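Local coordinates for hemolysin activator protein CdiB (Acinetobacter baumannii ACICU, PDB 6WIL) that probably exports its partner toxin CdiA across the outer membrane, as a two-partner secretion (TpsB) transporter of the Omp85 superfamily used in contact-dependent growth inhibition, at residues D377-Y382 with S418-Y423; S462-D467 with Y496-Q501. All blocks are in the same frame, centred on the assembly; numbering follows the deposited sequence.

Interaction 1 of 2, residues D377-Y382 with S418-Y423; sequences DGSIDY and SADLRY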
loop_
_atom_site.group_PDB
_atom_site.type_symbol
_atom_site.label_atom_id
_atom_site.label_comp_id
_atom_site.label_asym_id
_atom_site.label_seq_id
_atom_site.Cartn_x
_atom_site.Cartn_y
_atom_site.Cartn_z
ATOM N N ASP A 377 6.031 -5.159 -1.128
ATOM C CA ASP A 377 4.592 -4.966 -1.209
ATOM C C ASP A 377 4.133 -5.116 -2.650
ATOM O O ASP A 377 4.868 -4.808 -3.592
ATOM C CB ASP A 377 4.170 -3.601 -0.658
ATOM C CG ASP A 377 4.712 -2.451 -1.472
ATOM O OD1 ASP A 377 4.055 -2.054 -2.458
ATOM O OD2 ASP A 377 5.800 -1.941 -1.127
ATOM N N GLY A 378 2.905 -5.590 -2.807
ATOM C CA GLY A 378 2.347 -5.757 -4.133
ATOM C C GLY A 378 0.862 -6.021 -4.059
ATOM O O GLY A 378 0.277 -6.152 -2.980
ATOM N N SER A 379 0.254 -6.097 -5.238
ATOM C CA SER A 379 -1.174 -6.339 -5.336
ATOM C C SER A 379 -1.460 -7.114 -6.610
ATOM O O SER A 379 -0.648 -7.149 -7.539
ATOM C CB SER A 379 -1.971 -5.029 -5.321
ATOM O OG SER A 379 -1.520 -4.148 -6.335
ATOM N N ILE A 380 -2.622 -7.757 -6.630
ATOM C CA ILE A 380 -3.173 -8.368 -7.829
ATOM C C ILE A 380 -4.638 -7.970 -7.911
ATOM O O ILE A 380 -5.356 -8.000 -6.904
ATOM C CB ILE A 380 -3.016 -9.903 -7.830
ATOM C CG1 ILE A 380 -1.592 -10.293 -7.434
ATOM C CG2 ILE A 380 -3.331 -10.460 -9.209
ATOM C CD1 ILE A 380 -1.476 -11.680 -6.855
ATOM N N ASP A 381 -5.076 -7.588 -9.106
ATOM C CA ASP A 381 -6.384 -6.986 -9.310
ATOM C C ASP A 381 -7.112 -7.694 -10.443
ATOM O O ASP A 381 -6.509 -8.037 -11.465
ATOM C CB ASP A 381 -6.231 -5.480 -9.612
ATOM C CG ASP A 381 -7.559 -4.783 -9.854
ATOM O OD1 ASP A 381 -8.072 -4.854 -10.991
ATOM O OD2 ASP A 381 -8.088 -4.158 -8.909
ATOM N N TYR A 382 -8.408 -7.925 -10.245
ATOM C CA TYR A 382 -9.291 -8.463 -11.271
ATOM C C TYR A 382 -10.328 -7.404 -11.604
ATOM O O TYR A 382 -11.039 -6.929 -10.712
ATOM C CB TYR A 382 -9.972 -9.752 -10.807
ATOM C CG TYR A 382 -10.864 -10.385 -11.854
ATOM C CD1 TYR A 382 -10.332 -11.205 -12.842
ATOM C CD2 TYR A 382 -12.236 -10.168 -11.855
ATOM C CE1 TYR A 382 -11.140 -11.788 -13.803
ATOM C CE2 TYR A 382 -13.052 -10.750 -12.810
ATOM C CZ TYR A 382 -12.498 -11.557 -13.781
ATOM O OH TYR A 382 -13.305 -12.136 -14.733
ATOM N N SER A 418 -4.511 -7.426 -13.375
ATOM C CA SER A 418 -3.454 -6.468 -13.097
ATOM C C SER A 418 -2.679 -6.917 -11.871
ATOM O O SER A 418 -3.237 -7.512 -10.945
ATOM C CB SER A 418 -4.014 -5.059 -12.878
ATOM O OG SER A 418 -4.516 -4.526 -14.090
ATOM N N ALA A 419 -1.382 -6.631 -11.876
ATOM C CA ALA A 419 -0.523 -7.044 -10.781
ATOM C C ALA A 419 0.551 -5.991 -10.561
ATOM O O ALA A 419 0.908 -5.241 -11.475
ATOM C CB ALA A 419 0.106 -8.412 -11.048
ATOM N N ASP A 420 1.060 -5.949 -9.334
ATOM C CA ASP A 420 2.040 -4.958 -8.925
ATOM C C ASP A 420 2.988 -5.582 -7.921
ATOM O O ASP A 420 2.592 -6.419 -7.108
ATOM C CB ASP A 420 1.371 -3.731 -8.306
ATOM C CG ASP A 420 0.827 -2.793 -9.344
ATOM O OD1 ASP A 420 1.649 -2.204 -10.071
ATOM O OD2 ASP A 420 -0.413 -2.667 -9.451
ATOM N N LEU A 421 4.246 -5.161 -7.982
ATOM C CA LEU A 421 5.238 -5.637 -7.031
ATOM C C LEU A 421 6.285 -4.554 -6.839
ATOM O O LEU A 421 6.770 -3.980 -7.818
ATOM C CB LEU A 421 5.888 -6.935 -7.514
ATOM C CG LEU A 421 6.617 -7.745 -6.445
ATOM C CD1 LEU A 421 6.455 -9.228 -6.725
ATOM C CD2 LEU A 421 8.089 -7.368 -6.393
ATOM N N ARG A 422 6.621 -4.276 -5.583
ATOM C CA ARG A 422 7.671 -3.322 -5.263
ATOM C C ARG A 422 8.555 -3.899 -4.171
ATOM O O ARG A 422 8.072 -4.587 -3.267
ATOM C CB ARG A 422 7.094 -1.971 -4.823
ATOM C CG ARG A 422 6.310 -1.250 -5.910
ATOM C CD ARG A 422 5.971 0.166 -5.489
ATOM N NE ARG A 422 5.225 0.193 -4.235
ATOM C CZ ARG A 422 4.926 1.301 -3.565
ATOM N NH1 ARG A 422 5.313 2.483 -4.027
ATOM N NH2 ARG A 422 4.242 1.227 -2.429
ATOM N N TYR A 423 9.854 -3.621 -4.266
ATOM C CA TYR A 423 10.819 -4.098 -3.283
ATOM C C TYR A 423 11.849 -3.012 -3.016
ATOM O O TYR A 423 12.364 -2.394 -3.953
ATOM C CB TYR A 423 11.509 -5.380 -3.763
ATOM C CG TYR A 423 12.523 -5.937 -2.791
ATOM C CD1 TYR A 423 12.120 -6.611 -1.646
ATOM C CD2 TYR A 423 13.886 -5.801 -3.023
ATOM C CE1 TYR A 423 13.042 -7.127 -0.759
ATOM C CE2 TYR A 423 14.817 -6.314 -2.139
ATOM C CZ TYR A 423 14.389 -6.975 -1.010
ATOM O OH TYR A 423 15.307 -7.490 -0.124
HETATM O O HOH W 1 -7.286 -5.323 -13.435
#

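Interaction 2 of 2, residues S462-D467 with Y496-Q501; sequences SVRGFD and YMAVDQ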
loop_
_atom_site.group_PDB
_atom_site.type_symbol
_atom_site.label_atom_id
_atom_site.label_comp_id
_atom_site.label_asym_id
_atom_site.label_seq_id
_atom_site.Cartn_x
_atom_site.Cartn_y
_atom_site.Cartn_z
ATOM N N SER A 462 6.786 4.237 -17.434
ATOM C CA SER A 462 6.835 2.830 -17.793
ATOM C C SER A 462 8.238 2.326 -18.048
ATOM O O SER A 462 8.667 1.403 -17.368
ATOM C CB SER A 462 5.948 2.570 -19.037
ATOM O OG SER A 462 6.072 3.575 -20.007
ATOM N N VAL A 463 8.965 2.918 -19.003
ATOM C CA VAL A 463 10.383 2.616 -19.190
ATOM C C VAL A 463 11.194 3.904 -19.291
ATOM O O VAL A 463 11.139 4.598 -20.310
ATOM C CB VAL A 463 10.612 1.746 -20.438
ATOM C CG1 VAL A 463 12.073 1.342 -20.533
ATOM C CG2 VAL A 463 9.688 0.540 -20.411
ATOM N N ARG A 464 11.965 4.230 -18.253
ATOM C CA ARG A 464 12.697 5.493 -18.254
ATOM C C ARG A 464 13.819 5.479 -19.292
ATOM O O ARG A 464 14.289 4.425 -19.733
ATOM C CB ARG A 464 13.260 5.794 -16.865
ATOM C CG ARG A 464 12.248 6.421 -15.920
ATOM C CD ARG A 464 12.774 6.451 -14.503
ATOM N NE ARG A 464 12.894 5.104 -13.959
ATOM C CZ ARG A 464 13.372 4.819 -12.753
ATOM N NH1 ARG A 464 13.438 3.558 -12.351
ATOM N NH2 ARG A 464 13.786 5.791 -11.949
ATOM N N GLY A 465 14.248 6.677 -19.685
ATOM C CA GLY A 465 15.193 6.836 -20.767
ATOM C C GLY A 465 14.559 7.035 -22.126
ATOM O O GLY A 465 15.281 7.229 -23.109
ATOM N N PHE A 466 13.233 6.987 -22.216
ATOM C CA PHE A 466 12.507 7.189 -23.462
ATOM C C PHE A 466 11.575 8.382 -23.313
ATOM O O PHE A 466 10.987 8.592 -22.244
ATOM C CB PHE A 466 11.718 5.933 -23.853
ATOM C CG PHE A 466 12.577 4.814 -24.372
ATOM C CD1 PHE A 466 12.955 4.774 -25.706
ATOM C CD2 PHE A 466 13.008 3.802 -23.529
ATOM C CE1 PHE A 466 13.747 3.748 -26.188
ATOM C CE2 PHE A 466 13.797 2.774 -24.004
ATOM C CZ PHE A 466 14.167 2.746 -25.336
ATOM N N ASP A 467 11.444 9.159 -24.397
ATOM C CA ASP A 467 10.705 10.417 -24.328
ATOM C C ASP A 467 9.202 10.184 -24.240
ATOM O O ASP A 467 8.467 11.015 -23.686
ATOM C CB ASP A 467 11.025 11.288 -25.544
ATOM C CG ASP A 467 10.959 10.524 -26.852
ATOM O OD1 ASP A 467 9.939 9.824 -27.100
ATOM O OD2 ASP A 467 11.929 10.630 -27.641
ATOM N N TYR A 496 21.536 8.564 -8.175
ATOM C CA TYR A 496 20.868 7.315 -8.507
ATOM C C TYR A 496 21.092 6.979 -9.973
ATOM O O TYR A 496 21.199 7.868 -10.823
ATOM C CB TYR A 496 19.365 7.363 -8.197
ATOM C CG TYR A 496 18.541 8.265 -9.095
ATOM C CD1 TYR A 496 17.963 7.781 -10.265
ATOM C CD2 TYR A 496 18.315 9.593 -8.757
ATOM C CE1 TYR A 496 17.203 8.603 -11.081
ATOM C CE2 TYR A 496 17.556 10.420 -9.567
ATOM C CZ TYR A 496 17.003 9.921 -10.725
ATOM O OH TYR A 496 16.247 10.749 -11.522
HETATM N N MSE A 497 21.173 5.682 -10.251
HETATM C CA MSE A 497 21.202 5.176 -11.618
HETATM C C MSE A 497 20.088 4.147 -11.759
HETATM O O MSE A 497 19.838 3.370 -10.837
HETATM C CB MSE A 497 22.560 4.559 -11.957
HETATM C CG MSE A 497 22.896 4.571 -13.441
HETATM SE SE MSE A 497 23.791 2.943 -14.047
HETATM C CE MSE A 497 25.175 2.809 -12.682
ATOM N N ALA A 498 19.408 4.141 -12.901
ATOM C CA ALA A 498 18.247 3.287 -13.086
ATOM C C ALA A 498 18.327 2.556 -14.417
ATOM O O ALA A 498 18.847 3.081 -15.406
ATOM C CB ALA A 498 16.944 4.095 -13.011
ATOM N N VAL A 499 17.808 1.329 -14.424
ATOM C CA VAL A 499 17.693 0.507 -15.624
ATOM C C VAL A 499 16.290 -0.085 -15.651
ATOM O O VAL A 499 15.913 -0.830 -14.738
ATOM C CB VAL A 499 18.747 -0.612 -15.670
ATOM C CG1 VAL A 499 18.551 -1.466 -16.914
ATOM C CG2 VAL A 499 20.154 -0.028 -15.633
ATOM N N ASP A 500 15.525 0.241 -16.690
ATOM C CA ASP A 500 14.142 -0.192 -16.829
ATOM C C ASP A 500 13.984 -1.072 -18.063
ATOM O O ASP A 500 14.793 -1.027 -18.993
ATOM C CB ASP A 500 13.189 1.006 -16.929
ATOM C CG ASP A 500 13.212 1.882 -15.688
ATOM O OD1 ASP A 500 13.941 1.555 -14.727
ATOM O OD2 ASP A 500 12.494 2.903 -15.674
ATOM N N GLN A 501 12.913 -1.866 -18.066
ATOM C CA GLN A 501 12.626 -2.810 -19.139
ATOM C C GLN A 501 11.120 -2.952 -19.297
ATOM O O GLN A 501 10.400 -3.078 -18.306
ATOM C CB GLN A 501 13.231 -4.192 -18.865
ATOM C CG GLN A 501 14.743 -4.246 -18.884
ATOM C CD GLN A 501 15.275 -5.607 -18.484
ATOM O OE1 GLN A 501 15.431 -6.498 -19.320
ATOM N NE2 GLN A 501 15.551 -5.776 -17.197
#

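Interaction 1 of 2, residues D377-Y382 with S418-Y423
Asp377 OD1 accepts two hydrogen bonds from Arg422, within a salt bridge between neighbouring antiparallel strands of the 16-stranded transmembrane barrel. The NE bond to OD1 is 3.1 Å long and arrives on the syn lone pair. NH2 also reaches OD1, at 3.3 Å, but meets it from above the carboxylate plane. OD1 lies in the guanidinium plane, at its edge, while the two flat groups stand 80° apart. On Asp377, CG sits between the backbone N and the carbonyl carbon (chi1 65°), which swings the carboxylate over to the neighbouring strand. Arg422 bends at chi3 to bring its NE-NH2 edge round to OD1.

The backbones of the same two residues bond in both directions. Arg422 N gives a 2.7 Å bond to Asp377 O. The Ser379 with Asp420 and Asp381 with Ser418 pairs repeat the two-way pattern. Between them, Gly378 faces Leu421 and Ile380 faces Ala419 in non-hydrogen-bonded pairs. There Ser418 O lies 3.2 Å from Ile380 CA, a CA-H...O contact.

The two faces differ in chemistry. Asp377, Ser379, Asp381, Ser418, Asp420 and Arg422 form a polar row. Ile380, Ala419 and Leu421 lie on the other face, where a detergent molecule touches Ile380 and Ala419, as expected of the lipid-facing side. Arg422 NH1 has a second salt bridge, to Asp27 of helix 8-27, so this arginine links the wall to that N-terminal helix. Asp420 is paired with Arg441 on the next strand, and Asp381 bonds to Asn362 and Tyr334. Ser379 OG packs against Asp420 CB at 3.5 Å. At the far end of the row one water bridges the strands, 2.6 Å from Asp381 OD1 and 3.0 Å from Ser418 OG.

Interaction 2 of 2, residues S462-D467 with Y496-Q501
Arg464 lays the NE-NH1 side of its guanidinium against the carboxylate of Asp500, with the two planes turned 37° apart. This ties a loop bearing the VRGF sequence, the signature of the long sixth loop in Omp85 proteins, to the barrel strand 493-505. NE meets OD2 on its syn side at 2.8 Å, and OD2 lies in the guanidinium plane. NH1 reaches the syn lone pair of OD1 at 3.1 Å, but OD1 is tilted from that plane. The backbone N of Arg464 bonds the same OD2 from the anti side, at 2.9 Å. One residue therefore holds OD2 with both main chain and side chain. The bend at chi3 (-68°) turns the NE-NH1 edge back to the carboxylate that the backbone N already meets.

Ala498 CB sits over one face of the guanidinium, 3.6 Å from NH1 and offset toward the rim. The Val463 and Asp500 side chains lie alongside one another, pointing opposite ways, with Val463 CG1 3.8 Å from Asp500 CB. Val463 to Phe466 form a type II turn, with Gly465 at a positive phi that suits glycine. Arg464 NH2 has a further salt bridge, to Glu483 on strand 476-487.

Asp500 is buried; three N-H groups of Arg464 bond its carboxylate, and Gln482 N adds a weak bond to OD1. The arginine charge would probably keep it ionised, while Glu483 would help balance that charge.

In the fold
From the N terminus the chain passes helix 8-27, the POTRA domains and eight barrel strands before it reaches strand 374-386. Interaction 1 pairs this strand with strand 414-429 and closes the connection between them, most of which is not modelled. The chain then follows strand 432-444 and enters the long loop that carries residues 462-467. It returns to the wall through strand 476-487. Interaction 2 closes this second excursion, fixing the loop to strand 493-505. The two closures lie in series and neither nest nor cross. The centres of interactions 1 and 2 are about 20 Å apart. Interaction 1 joins adjacent strands within the wall, whereas interaction 2 joins a loop to the wall of the same barrel.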